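PDB 2R0X: possible flavin reductase from Haemophilus somnus 129PT, which probably binds FMN and reduces flavins such as riboflavin with NADPH. Local coordinates for residues 72-77 against 143-148; 17-22 against 79-84; 68-73 against 114-119. All coordinates share one frame; numbering follows the deposited sequence. Where two conformers were deposited one is given.

Contact 1 of 3, residues 72-77 against 143-148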
ATOM      1  N   THR A  72      -7.114   9.366  -5.642  1.00  5.01           N
ATOM      2  CA  THR A  72      -7.569   8.730  -4.395  1.00  4.58           C
ATOM      3  C   THR A  72      -9.007   9.157  -4.112  1.00  4.97           C
ATOM      4  O   THR A  72      -9.330  10.339  -4.264  1.00  6.10           O
ATOM      5  CB  THR A  72      -6.634   9.141  -3.259  1.00  5.31           C
ATOM      6  OG1 THR A  72      -5.288   8.831  -3.600  1.00  6.07           O
ATOM      7  CG2 THR A  72      -7.033   8.428  -1.922  1.00  6.07           C
ATOM      8  N   LEU A  73      -9.872   8.204  -3.799  1.00  5.70           N
ATOM      9  CA  LEU A  73     -11.307   8.436  -3.781  1.00  5.18           C
ATOM     10  C   LEU A  73     -11.829   8.897  -2.424  1.00  5.26           C
ATOM     11  O   LEU A  73     -11.371   8.455  -1.369  1.00  5.51           O
ATOM     12  CB  LEU A  73     -12.048   7.176  -4.213  1.00  5.04           C
ATOM     13  CG  LEU A  73     -11.753   6.641  -5.614  1.00  5.82           C
ATOM     14  CD1 LEU A  73     -12.668   5.509  -5.937  1.00  6.74           C
ATOM     15  CD2 LEU A  73     -11.797   7.723  -6.687  1.00  6.73           C
ATOM     16  N   THR A  74     -12.841   9.758  -2.500  1.00  5.98           N
ATOM     17  CA  THR A  74     -13.609  10.140  -1.322  1.00  6.55           C
ATOM     18  C   THR A  74     -14.633   9.052  -1.005  1.00  6.18           C
ATOM     19  O   THR A  74     -14.971   8.191  -1.817  1.00  6.57           O
ATOM     20  CB  THR A  74     -14.385  11.456  -1.493  1.00  6.82           C
ATOM     21  OG1 THR A  74     -15.483  11.201  -2.349  1.00  7.34           O
ATOM     22  CG2 THR A  74     -13.509  12.609  -2.038  1.00  7.81           C
ATOM     23  N   ALA A  75     -15.212   9.160   0.185  1.00  6.47           N
ATOM     24  CA  ALA A  75     -16.243   8.229   0.676  1.00  6.83           C
ATOM     25  C   ALA A  75     -17.457   8.240  -0.204  1.00  7.00           C
ATOM     26  O   ALA A  75     -18.228   7.280  -0.158  1.00  9.66           O
ATOM     27  CB  ALA A  75     -16.616   8.556   2.128  1.00  8.58           C
ATOM     28  N   GLU A  76     -17.655   9.314  -0.984  1.00  6.85           N
ATOM     29  CA  GLU A  76     -18.797   9.460  -1.863  1.00  7.14           C
ATOM     30  C   GLU A  76     -18.612   8.812  -3.211  1.00  8.41           C
ATOM     31  O   GLU A  76     -19.551   8.802  -4.018  1.00  9.57           O
ATOM     32  CB  GLU A  76     -19.112  10.948  -2.060  1.00  9.01           C
ATOM     33  CG  GLU A  76     -19.621  11.645  -0.808  1.00 10.88           C
ATOM     34  CD  GLU A  76     -18.562  11.878   0.253  1.00 12.80           C
ATOM     35  OE1 GLU A  76     -17.433  12.307  -0.036  1.00 14.63           O
ATOM     36  OE2 GLU A  76     -18.850  11.610   1.445  1.00 15.49           O
ATOM     37  N   GLN A  77     -17.435   8.250  -3.503  1.00  7.23           N
ATOM     38  CA  GLN A  77     -17.112   7.758  -4.842  1.00  7.05           C
ATOM     39  C   GLN A  77     -17.053   6.237  -4.971  1.00  6.92           C
ATOM     40  O   GLN A  77     -16.356   5.692  -5.816  1.00  7.71           O
ATOM     41  CB  GLN A  77     -15.796   8.408  -5.306  1.00  7.19           C
ATOM     42  CG  GLN A  77     -15.984   9.884  -5.574  1.00  7.58           C
ATOM     43  CD  GLN A  77     -14.701  10.624  -5.888  1.00  6.35           C
ATOM     44  OE1 GLN A  77     -13.681  10.502  -5.205  1.00  6.79           O
ATOM     45  NE2 GLN A  77     -14.750  11.509  -6.906  1.00  7.82           N
ATOM     46  N   ASN A 143      -9.519  19.223   0.998  1.00 17.58           N
ATOM     47  CA  ASN A 143      -9.565  19.504   2.418  1.00 19.95           C
ATOM     48  C   ASN A 143     -10.922  19.139   2.978  1.00 18.59           C
ATOM     49  O   ASN A 143     -11.931  19.336   2.317  1.00 19.56           O
ATOM     50  CB  ASN A 143      -9.292  20.988   2.679  1.00 21.61           C
ATOM     51  N   ALA A 144     -10.915  18.588   4.178  1.00 18.76           N
ATOM     52  CA  ALA A 144     -12.148  18.381   4.927  1.00 17.69           C
ATOM     53  C   ALA A 144     -13.095  17.387   4.255  1.00 15.86           C
ATOM     54  O   ALA A 144     -14.307  17.467   4.376  1.00 18.12           O
ATOM     55  CB  ALA A 144     -12.848  19.737   5.152  1.00 20.22           C
ATOM     56  N   LYS A 145     -12.523  16.422   3.566  1.00 11.38           N
ATOM     57  CA  LYS A 145     -13.295  15.347   2.971  1.00  9.86           C
ATOM     58  C   LYS A 145     -12.987  14.039   3.650  1.00  8.76           C
ATOM     59  O   LYS A 145     -11.965  13.913   4.334  1.00 10.95           O
ATOM     60  CB  LYS A 145     -13.083  15.259   1.473  1.00 11.08           C
ATOM     61  CG  LYS A 145     -13.531  16.542   0.851  1.00 13.77           C
ATOM     62  CD  LYS A 145     -13.791  16.448  -0.593  1.00 16.13           C
ATOM     63  CE  LYS A 145     -14.226  17.837  -1.143  1.00 17.09           C
ATOM     64  NZ  LYS A 145     -14.628  17.732  -2.537  1.00 18.47           N
ATOM     65  N   ASN A 146     -13.886  13.083   3.500  1.00  8.02           N
ATOM     66  CA  ASN A 146     -13.701  11.758   4.078  1.00  7.39           C
ATOM     67  C   ASN A 146     -13.226  10.796   2.994  1.00  7.05           C
ATOM     68  O   ASN A 146     -13.611  10.903   1.844  1.00  7.17           O
ATOM     69  CB  ASN A 146     -14.994  11.259   4.670  1.00  9.20           C
ATOM     70  CG  ASN A 146     -15.529  12.173   5.749  1.00 13.07           C
ATOM     71  OD1 ASN A 146     -16.676  12.597   5.706  1.00 16.13           O
ATOM     72  ND2 ASN A 146     -14.687  12.541   6.650  1.00 15.66           N
ATOM     73  N   ALA A 147     -12.365   9.858   3.408  1.00  6.38           N
ATOM     74  CA  ALA A 147     -11.742   8.886   2.487  1.00  5.91           C
ATOM     75  C   ALA A 147     -12.593   7.656   2.325  1.00  5.97           C
ATOM     76  O   ALA A 147     -13.215   7.179   3.297  1.00  7.63           O
ATOM     77  CB  ALA A 147     -10.383   8.442   3.036  1.00  6.59           C
ATOM     78  N   LEU A 148     -12.565   7.097   1.134  1.00  5.94           N
ATOM     79  CA  LEU A 148     -13.119   5.771   0.900  1.00  5.98           C
ATOM     80  C   LEU A 148     -12.085   4.720   1.308  1.00  6.29           C
ATOM     81  O   LEU A 148     -10.951   4.736   0.863  1.00  7.10           O
ATOM     82  CB  LEU A 148     -13.424   5.581  -0.583  1.00  6.11           C
ATOM     83  CG  LEU A 148     -14.225   4.353  -0.945  1.00  6.24           C
ATOM     84  CD1 LEU A 148     -15.613   4.322  -0.277  1.00  7.02           C
ATOM     85  CD2 LEU A 148     -14.363   4.223  -2.458  1.00  7.27           C
TER
HETATM   86  O   HOH W   1      -9.342   6.660  -0.216  1.00  8.63           O
HETATM   87  O   HOH W   2     -16.182  13.608   1.959  1.00 15.29           O
HETATM   88  O   HOH W   3     -18.388  11.845   3.953  1.00 16.52           O
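Two backbone hydrogen bonds join the loop segments 72-77 and 143-148 on either side of a single bridge between Thr74 and Ala147. Leu148 N donates to Leu73 O over 3.1 Å, almost straight at 173° but from above the carbonyl plane. Ala75 N donates a hydrogen bond to Asn146 O at 2.9 Å, again from above the carbonyl plane. A water donates to both Leu73 O and Leu148 O, so the former carbonyl holds two donors. In this split-barrel fold the bridge joins the loop leaving strand 67-72 to the one entering strand 148-151, and a type I turn from Thr74 to Gln77 leads into helix 78-84. From the last position of the turn the Gln77 side chain reaches back to its start, where OE1 accepts from Thr74 N in plane on a lone pair at 2.9 Å. Thr74 OG1, in the crowded position between N and carbonyl carbon (chi1 73°), accepts from Glu76 N and makes an ST turn. Waters link Glu76 OE1 to Asn146 N, and Glu76 OE2 to Asn146 OD1. Lys145 runs extended across the Thr74 methyl to a salt bridge with Asp111, while its carbonyl O accepts from Arg151 of the second subunit. Next to the bridge, Leu148 CD2 lies alongside Leu73 CD1, 4.1 Å away.

Contact 2 of 3, residues 17-22 against 79-84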
ATOM      1  N   SER A  17      -7.799  -0.700   3.126  0.50  6.15           N
ATOM      2  CA  SER A  17      -7.042   0.032   2.137  0.50  7.05           C
ATOM      3  C   SER A  17      -7.832   1.205   1.627  0.50  5.98           C
ATOM      4  O   SER A  17      -9.054   1.168   1.519  0.50  6.37           O
ATOM      5  CB  SER A  17      -6.693  -0.890   0.984  0.50  8.26           C
ATOM      6  OG  SER A  17      -5.953  -0.278  -0.039  0.50  9.89           O
ATOM      7  N   ALA A  18      -7.080   2.242   1.301  1.00  6.61           N
ATOM      8  CA  ALA A  18      -7.565   3.338   0.488  1.00  6.19           C
ATOM      9  C   ALA A  18      -7.874   2.797  -0.897  1.00  5.77           C
ATOM     10  O   ALA A  18      -7.407   1.762  -1.313  1.00  7.82           O
ATOM     11  CB  ALA A  18      -6.581   4.480   0.425  1.00  6.63           C
ATOM     12  N   VAL A  19      -8.734   3.503  -1.625  1.00  5.77           N
ATOM     13  CA  VAL A  19      -9.172   3.132  -2.943  1.00  5.15           C
ATOM     14  C   VAL A  19      -8.840   4.253  -3.896  1.00  5.30           C
ATOM     15  O   VAL A  19      -9.063   5.418  -3.618  1.00  5.62           O
ATOM     16  CB  VAL A  19     -10.685   2.858  -2.970  1.00  6.03           C
ATOM     17  CG1 VAL A  19     -11.112   2.350  -4.352  1.00  7.41           C
ATOM     18  CG2 VAL A  19     -11.105   1.845  -1.900  1.00  8.71           C
ATOM     19  N   HIS A  20      -8.275   3.903  -5.035  1.00  5.66           N
ATOM     20  CA  HIS A  20      -7.808   4.864  -6.025  1.00  5.71           C
ATOM     21  C   HIS A  20      -8.315   4.458  -7.400  1.00  5.36           C
ATOM     22  O   HIS A  20      -8.550   3.260  -7.686  1.00  6.94           O
ATOM     23  CB  HIS A  20      -6.277   4.872  -6.078  1.00  5.77           C
ATOM     24  CG  HIS A  20      -5.614   4.842  -4.772  1.00  5.33           C
ATOM     25  ND1 HIS A  20      -5.281   5.982  -4.084  1.00  6.45           N
ATOM     26  CD2 HIS A  20      -5.266   3.781  -4.017  1.00  6.16           C
ATOM     27  CE1 HIS A  20      -4.772   5.605  -2.926  1.00  6.75           C
ATOM     28  NE2 HIS A  20      -4.750   4.278  -2.859  1.00  6.90           N
ATOM     29  N   ILE A  21      -8.459   5.431  -8.300  1.00  4.83           N
ATOM     30  CA  ILE A  21      -8.649   5.160  -9.708  1.00  5.55           C
ATOM     31  C   ILE A  21      -7.389   5.675 -10.413  1.00  4.64           C
ATOM     32  O   ILE A  21      -7.026   6.868 -10.277  1.00  5.36           O
ATOM     33  CB  ILE A  21      -9.926   5.760 -10.274  1.00  6.48           C
ATOM     34  CG1 ILE A  21     -11.131   5.052  -9.654  1.00  6.52           C
ATOM     35  CG2 ILE A  21      -9.947   5.592 -11.800  1.00  6.65           C
ATOM     36  CD1 ILE A  21     -12.483   5.712  -9.968  1.00  7.94           C
ATOM     37  N   VAL A  22      -6.660   4.771 -11.046  1.00  4.73           N
ATOM     38  CA  VAL A  22      -5.372   5.065 -11.662  1.00  5.02           C
ATOM     39  C   VAL A  22      -5.626   5.228 -13.141  1.00  5.26           C
ATOM     40  O   VAL A  22      -6.144   4.327 -13.777  1.00  6.56           O
ATOM     41  CB  VAL A  22      -4.393   3.931 -11.367  1.00  6.38           C
ATOM     42  CG1 VAL A  22      -3.048   4.179 -12.104  1.00  7.56           C
ATOM     43  CG2 VAL A  22      -4.189   3.799  -9.823  1.00  7.36           C
ATOM     44  N   SER A  79     -19.428   4.136  -6.104  0.50  8.33           N
ATOM     45  CA  SER A  79     -19.933   3.661  -7.400  0.50  8.80           C
ATOM     46  C   SER A  79     -18.836   3.794  -8.438  0.50  7.78           C
ATOM     47  O   SER A  79     -18.607   2.877  -9.209  0.50  8.03           O
ATOM     48  CB  SER A  79     -21.227   4.381  -7.823  0.50 10.66           C
ATOM     49  OG  SER A  79     -21.648   4.019  -9.128  0.70 15.89           O
ATOM     50  N   LEU A  80     -18.122   4.914  -8.424  1.00  7.92           N
ATOM     51  CA  LEU A  80     -17.063   5.115  -9.401  1.00  8.32           C
ATOM     52  C   LEU A  80     -15.987   4.033  -9.256  1.00  7.44           C
ATOM     53  O   LEU A  80     -15.444   3.521 -10.249  1.00  7.82           O
ATOM     54  CB  LEU A  80     -16.503   6.527  -9.295  1.00  9.55           C
ATOM     55  CG  LEU A  80     -15.729   7.001 -10.496  1.00 10.82           C
ATOM     56  CD1 LEU A  80     -16.632   7.146 -11.726  1.00 10.22           C
ATOM     57  CD2 LEU A  80     -15.097   8.334 -10.107  1.00 12.65           C
ATOM     58  N   SER A  81     -15.640   3.699  -8.015  1.00  7.51           N
ATOM     59  CA  SER A  81     -14.729   2.608  -7.744  1.00  7.33           C
ATOM     60  C   SER A  81     -15.195   1.322  -8.428  1.00  6.73           C
ATOM     61  O   SER A  81     -14.433   0.635  -9.140  1.00  6.96           O
ATOM     62  CB  SER A  81     -14.645   2.380  -6.238  1.00  7.57           C
ATOM     63  OG  SER A  81     -13.863   1.251  -5.945  1.00  9.10           O
ATOM     64  N   ASN A  82     -16.459   0.956  -8.233  1.00  7.43           N
ATOM     65  CA  ASN A  82     -16.982  -0.237  -8.872  1.00  7.94           C
ATOM     66  C   ASN A  82     -16.939  -0.134 -10.384  1.00  6.86           C
ATOM     67  O   ASN A  82     -16.589  -1.107 -11.062  1.00  7.18           O
ATOM     68  CB  ASN A  82     -18.426  -0.499  -8.393  1.00  8.30           C
ATOM     69  CG  ASN A  82     -18.498  -0.967  -6.953  1.00 10.33           C
ATOM     70  OD1 ASN A  82     -17.482  -1.294  -6.334  1.00 11.66           O
ATOM     71  ND2 ASN A  82     -19.721  -1.038  -6.421  1.00 13.05           N
ATOM     72  N   ILE A  83     -17.304   0.997 -10.945  1.00  7.07           N
ATOM     73  CA  ILE A  83     -17.307   1.161 -12.378  1.00  7.87           C
ATOM     74  C   ILE A  83     -15.914   0.948 -12.989  1.00  7.19           C
ATOM     75  O   ILE A  83     -15.774   0.290 -14.027  1.00  7.73           O
ATOM     76  CB  ILE A  83     -17.861   2.572 -12.710  1.00  7.82           C
ATOM     77  CG1 ILE A  83     -19.382   2.582 -12.510  1.00  8.52           C
ATOM     78  CG2 ILE A  83     -17.423   3.063 -14.110  1.00  8.70           C
ATOM     79  CD1 ILE A  83     -19.938   3.996 -12.380  1.00 10.47           C
ATOM     80  N   PHE A  84     -14.899   1.485 -12.338  1.00  6.49           N
ATOM     81  CA  PHE A  84     -13.533   1.338 -12.820  1.00  6.49           C
ATOM     82  C   PHE A  84     -12.853  -0.001 -12.477  1.00  7.18           C
ATOM     83  O   PHE A  84     -11.737  -0.255 -12.874  1.00  7.65           O
ATOM     84  CB  PHE A  84     -12.685   2.536 -12.390  1.00  6.76           C
ATOM     85  CG  PHE A  84     -12.773   3.701 -13.342  1.00  6.41           C
ATOM     86  CD1 PHE A  84     -13.762   4.655 -13.223  1.00  7.11           C
ATOM     87  CD2 PHE A  84     -11.791   3.841 -14.327  1.00  7.43           C
ATOM     88  CE1 PHE A  84     -13.806   5.709 -14.147  1.00  7.63           C
ATOM     89  CE2 PHE A  84     -11.854   4.899 -15.195  1.00  7.79           C
ATOM     90  CZ  PHE A  84     -12.864   5.847 -15.076  1.00  8.03           C
TER
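With CG1 anti to its carbonyl carbon (chi1 -67°) and the chain extended to CD1 (chi2 171°), Ile21 sends both of its branches from strand 20-22 into helix 79-84. Leu80, its CG anti to the backbone N, and Phe84 meet them from successive turns of the helix. The Ile21 CG2 methyl sits over one face of the Phe84 ring, 3.8 Å from the centroid and displaced toward the rim, a CH-pi contact. CD1 of the same side chain reaches Leu80 CG at 3.5 Å and also touches the ring at Phe84 CD1, so that Ile21 crosses both partners at about a right angle, its CD1 touching the two at once. Two residues earlier, on the same side of the strand, Val19 CG1 presses against Ser81 OG at 3.4 Å. The helix packs on the split-barrel sheet, the axes of 79-84 and 20-22 coming within 8.9 Å at an angle of 40°, and His20 and Val22 turn to the other side. Phe94 meets the Phe84 ring edge-to-face, while Thr34 of the neighbouring strand 30-43 packs against both Val19 and Phe84. No hydrogen bond joins the segments. The buried helix-sheet interface is thus held by apolar and CH-pi packing, while the hydroxyl of Ser81 is satisfied by Tyr155 OH and its carbonyl by Thr34 OG1.

Contact 3 of 3, residues 68-73 against 114-119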
ATOM      1  N   LEU A  68       1.010   8.307 -15.285  1.00  5.96           N
ATOM      2  CA  LEU A  68      -0.271   7.928 -14.709  1.00  5.75           C
ATOM      3  C   LEU A  68      -0.649   8.983 -13.684  1.00  5.93           C
ATOM      4  O   LEU A  68       0.176   9.701 -13.155  1.00  6.63           O
ATOM      5  CB  LEU A  68      -0.239   6.521 -14.113  1.00  5.72           C
ATOM      6  CG  LEU A  68       0.703   6.173 -12.989  1.00  5.92           C
ATOM      7  CD1 LEU A  68       0.245   6.722 -11.655  1.00  6.28           C
ATOM      8  CD2 LEU A  68       0.804   4.662 -12.876  1.00  7.19           C
HETATM    9  N   MSE A  69      -1.942   8.983 -13.369  1.00  5.35           N
HETATM   10  CA  MSE A  69      -2.513   9.770 -12.277  1.00  5.60           C
HETATM   11  C   MSE A  69      -3.099   8.821 -11.244  1.00  5.57           C
HETATM   12  O   MSE A  69      -3.886   7.941 -11.620  1.00  6.23           O
HETATM   13  CB  MSE A  69      -3.627  10.641 -12.837  1.00  6.35           C
HETATM   14  CG  MSE A  69      -4.332  11.510 -11.805  1.00  6.09           C
HETATM   15 SE   MSE A  69      -3.460  13.144 -11.300  0.75  5.40          SE
HETATM   16  CE  MSE A  69      -3.568  13.935 -13.087  1.00  7.76           C
ATOM     17  N   VAL A  70      -2.732   8.989  -9.977  1.00  5.29           N
ATOM     18  CA  VAL A  70      -3.407   8.283  -8.890  1.00  5.29           C
ATOM     19  C   VAL A  70      -4.483   9.229  -8.357  1.00  4.65           C
ATOM     20  O   VAL A  70      -4.172  10.280  -7.827  1.00  5.47           O
ATOM     21  CB  VAL A  70      -2.450   7.869  -7.765  1.00  5.54           C
ATOM     22  CG1 VAL A  70      -3.200   7.213  -6.620  1.00  6.02           C
ATOM     23  CG2 VAL A  70      -1.394   6.890  -8.333  1.00  6.28           C
ATOM     24  N   ASN A  71      -5.739   8.831  -8.531  1.00  4.65           N
ATOM     25  CA  ASN A  71      -6.889   9.599  -8.022  1.00  4.70           C
ATOM     26  C   ASN A  71      -7.478   8.890  -6.808  1.00  4.49           C
ATOM     27  O   ASN A  71      -8.180   7.868  -6.965  1.00  5.99           O
ATOM     28  CB  ASN A  71      -7.957   9.694  -9.130  1.00  5.59           C
ATOM     29  CG  ASN A  71      -7.450  10.366 -10.370  1.00  5.39           C
ATOM     30  OD1 ASN A  71      -7.302  11.594 -10.408  1.00  6.22           O
ATOM     31  ND2 ASN A  71      -7.177   9.582 -11.401  1.00  6.61           N
ATOM     32  N   THR A  72      -7.114   9.366  -5.642  1.00  5.01           N
ATOM     33  CA  THR A  72      -7.569   8.730  -4.395  1.00  4.58           C
ATOM     34  C   THR A  72      -9.007   9.157  -4.112  1.00  4.97           C
ATOM     35  O   THR A  72      -9.330  10.339  -4.264  1.00  6.10           O
ATOM     36  CB  THR A  72      -6.634   9.141  -3.259  1.00  5.31           C
ATOM     37  OG1 THR A  72      -5.288   8.831  -3.600  1.00  6.07           O
ATOM     38  CG2 THR A  72      -7.033   8.428  -1.922  1.00  6.07           C
ATOM     39  N   LEU A  73      -9.872   8.204  -3.799  1.00  5.70           N
ATOM     40  CA  LEU A  73     -11.307   8.436  -3.781  1.00  5.18           C
ATOM     41  C   LEU A  73     -11.829   8.897  -2.424  1.00  5.26           C
ATOM     42  O   LEU A  73     -11.371   8.455  -1.369  1.00  5.51           O
ATOM     43  CB  LEU A  73     -12.048   7.176  -4.213  1.00  5.04           C
ATOM     44  CG  LEU A  73     -11.753   6.641  -5.614  1.00  5.82           C
ATOM     45  CD1 LEU A  73     -12.668   5.509  -5.937  1.00  6.74           C
ATOM     46  CD2 LEU A  73     -11.797   7.723  -6.687  1.00  6.73           C
ATOM     47  N   ILE A 114      -7.535  13.099  -3.344  1.00  5.64           N
ATOM     48  CA  ILE A 114      -6.156  13.483  -3.655  1.00  6.21           C
ATOM     49  C   ILE A 114      -5.896  13.101  -5.095  1.00  5.60           C
ATOM     50  O   ILE A 114      -6.443  12.115  -5.561  1.00  6.13           O
ATOM     51  CB  ILE A 114      -5.078  12.722  -2.771  1.00  6.08           C
ATOM     52  CG1 ILE A 114      -5.612  12.274  -1.403  1.00  7.77           C
ATOM     53  CG2 ILE A 114      -3.856  13.593  -2.618  1.00  7.75           C
ATOM     54  CD1 ILE A 114      -4.706  11.295  -0.682  1.00  7.59           C
ATOM     55  N   ASN A 115      -5.037  13.857  -5.762  1.00  5.70           N
ATOM     56  CA  ASN A 115      -4.618  13.574  -7.112  1.00  6.00           C
ATOM     57  C   ASN A 115      -3.095  13.668  -7.209  1.00  5.84           C
ATOM     58  O   ASN A 115      -2.537  14.721  -6.920  1.00  7.53           O
ATOM     59  CB  ASN A 115      -5.246  14.543  -8.134  1.00  7.25           C
ATOM     60  CG  ASN A 115      -6.771  14.692  -7.971  1.00  6.82           C
ATOM     61  OD1 ASN A 115      -7.235  15.605  -7.277  1.00  8.64           O
ATOM     62  ND2 ASN A 115      -7.536  13.834  -8.635  1.00  6.63           N
ATOM     63  N   PHE A 116      -2.443  12.568  -7.555  1.00  5.13           N
ATOM     64  CA  PHE A 116      -0.992  12.535  -7.727  1.00  5.61           C
ATOM     65  C   PHE A 116      -0.673  12.244  -9.182  1.00  5.90           C
ATOM     66  O   PHE A 116      -0.964  11.178  -9.684  1.00  6.28           O
ATOM     67  CB  PHE A 116      -0.357  11.414  -6.902  1.00  6.63           C
ATOM     68  CG  PHE A 116      -0.661  11.402  -5.434  1.00  6.18           C
ATOM     69  CD1 PHE A 116      -1.762  10.731  -4.941  1.00  7.13           C
ATOM     70  CD2 PHE A 116       0.186  11.992  -4.540  1.00  7.91           C
ATOM     71  CE1 PHE A 116      -1.998  10.655  -3.562  1.00  7.06           C
ATOM     72  CE2 PHE A 116      -0.045  11.882  -3.155  1.00  9.66           C
ATOM     73  CZ  PHE A 116      -1.148  11.217  -2.707  1.00  8.48           C
ATOM     74  N   ASP A 117      -0.109  13.239  -9.882  1.00  6.01           N
ATOM     75  CA  ASP A 117       0.251  13.071 -11.308  1.00  5.95           C
ATOM     76  C   ASP A 117       1.708  12.647 -11.376  1.00  5.27           C
ATOM     77  O   ASP A 117       2.525  13.262 -10.735  1.00  6.36           O
ATOM     78  CB  ASP A 117       0.043  14.408 -12.049  1.00  6.08           C
ATOM     79  CG  ASP A 117      -0.134  14.212 -13.540  1.00  6.28           C
ATOM     80  OD1 ASP A 117      -0.200  13.058 -13.991  1.00  7.02           O
ATOM     81  OD2 ASP A 117      -0.220  15.245 -14.249  1.00  8.62           O
ATOM     82  N   CYS A 118       1.960  11.573 -12.113  1.00  5.62           N
ATOM     83  CA  CYS A 118       3.224  10.864 -12.031  1.00  6.86           C
ATOM     84  C   CYS A 118       3.803  10.467 -13.369  1.00  6.17           C
ATOM     85  O   CYS A 118       3.127  10.234 -14.353  1.00  7.10           O
ATOM     86  CB  CYS A 118       3.030   9.569 -11.236  1.00  6.71           C
ATOM     87  SG  CYS A 118       2.308   9.708  -9.586  1.00  7.82           S
ATOM     88  N   GLU A 119       5.133  10.369 -13.331  1.00  6.67           N
ATOM     89  CA  GLU A 119       5.900   9.735 -14.387  1.00  6.63           C
ATOM     90  C   GLU A 119       6.268   8.332 -13.954  1.00  7.13           C
ATOM     91  O   GLU A 119       6.702   8.137 -12.823  1.00  9.21           O
ATOM     92  CB  GLU A 119       7.190  10.531 -14.665  1.00  8.01           C
ATOM     93  CG  GLU A 119       6.904  11.898 -15.300  1.00  9.63           C
ATOM     94  CD  GLU A 119       8.077  12.839 -15.371  1.00 10.23           C
ATOM     95  OE1 GLU A 119       9.162  12.557 -14.806  1.00 14.08           O
ATOM     96  OE2 GLU A 119       7.863  13.923 -15.971  1.00 12.06           O
TER
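Strands 68-72 and 114-119 are antiparallel neighbours in the split-barrel sheet, and their side chains alternate between two faces. On the face of Met69, Asn71, Asn115 and Asp117, selenomethionine Met69 leaves with CG anti to N (chi1 179°), then bends at chi2 and chi3. The bends lay SE over the neighbouring strand beside Asn115 CB and bring CE to 3.5 Å from Asp117 CG. The Asp117 carboxylate is itself held by Thr103 N and Thr104 OG1. Leu68, Val70, Thr72, Ile114, Phe116 and Cys118 line the other face. There Leu68 takes the crowded position between N and carbonyl carbon (chi1 61°), which turns CD1 toward Cys118 CB. Thr72 and Ile114 lie side by side, CB to CG1 3.8 Å, and Thr72 OG1, bonded to His20 ND1, sits at the Phe116 ring edge in its plane. Four backbone bonds pair Leu68 with Cys118 and Val70 with Phe116; Thr72 N adds one to Ile114 O, whereas the return bond is weak. Asn71 and Asn115 cross obliquely, their amide planes 70° apart, and Asn115 ND2, with OD1 of Asn71 in its own plane, donates 2.9 Å onto a lone pair of that oxygen.

Overall arrangement
Strand 67-72 and its exit tie the three contacts together. Contacts 1 and 3, centres 14 Å apart, share Thr72 and Leu73, where the strand paired with 114-119 runs on into the loop bridged to 143-148. Contact 2 borders both: strand 17-25 is the other neighbour of 67-72, through Ile21 N to Asn71 O (2.8 Å) and Leu73 N to Val19 O (2.9 Å), while helix 78-84 follows the loop of contact 1. Leu73 packs onto both segments of contact 2, CD1 3.7 Å from Ser81 CB and CD2 3.9 Å from Ile21 CD1. All three contacts touch the second subunit. An acetate, probably from the crystallisation liquor, lies about 4 Å from the Val19 side chain.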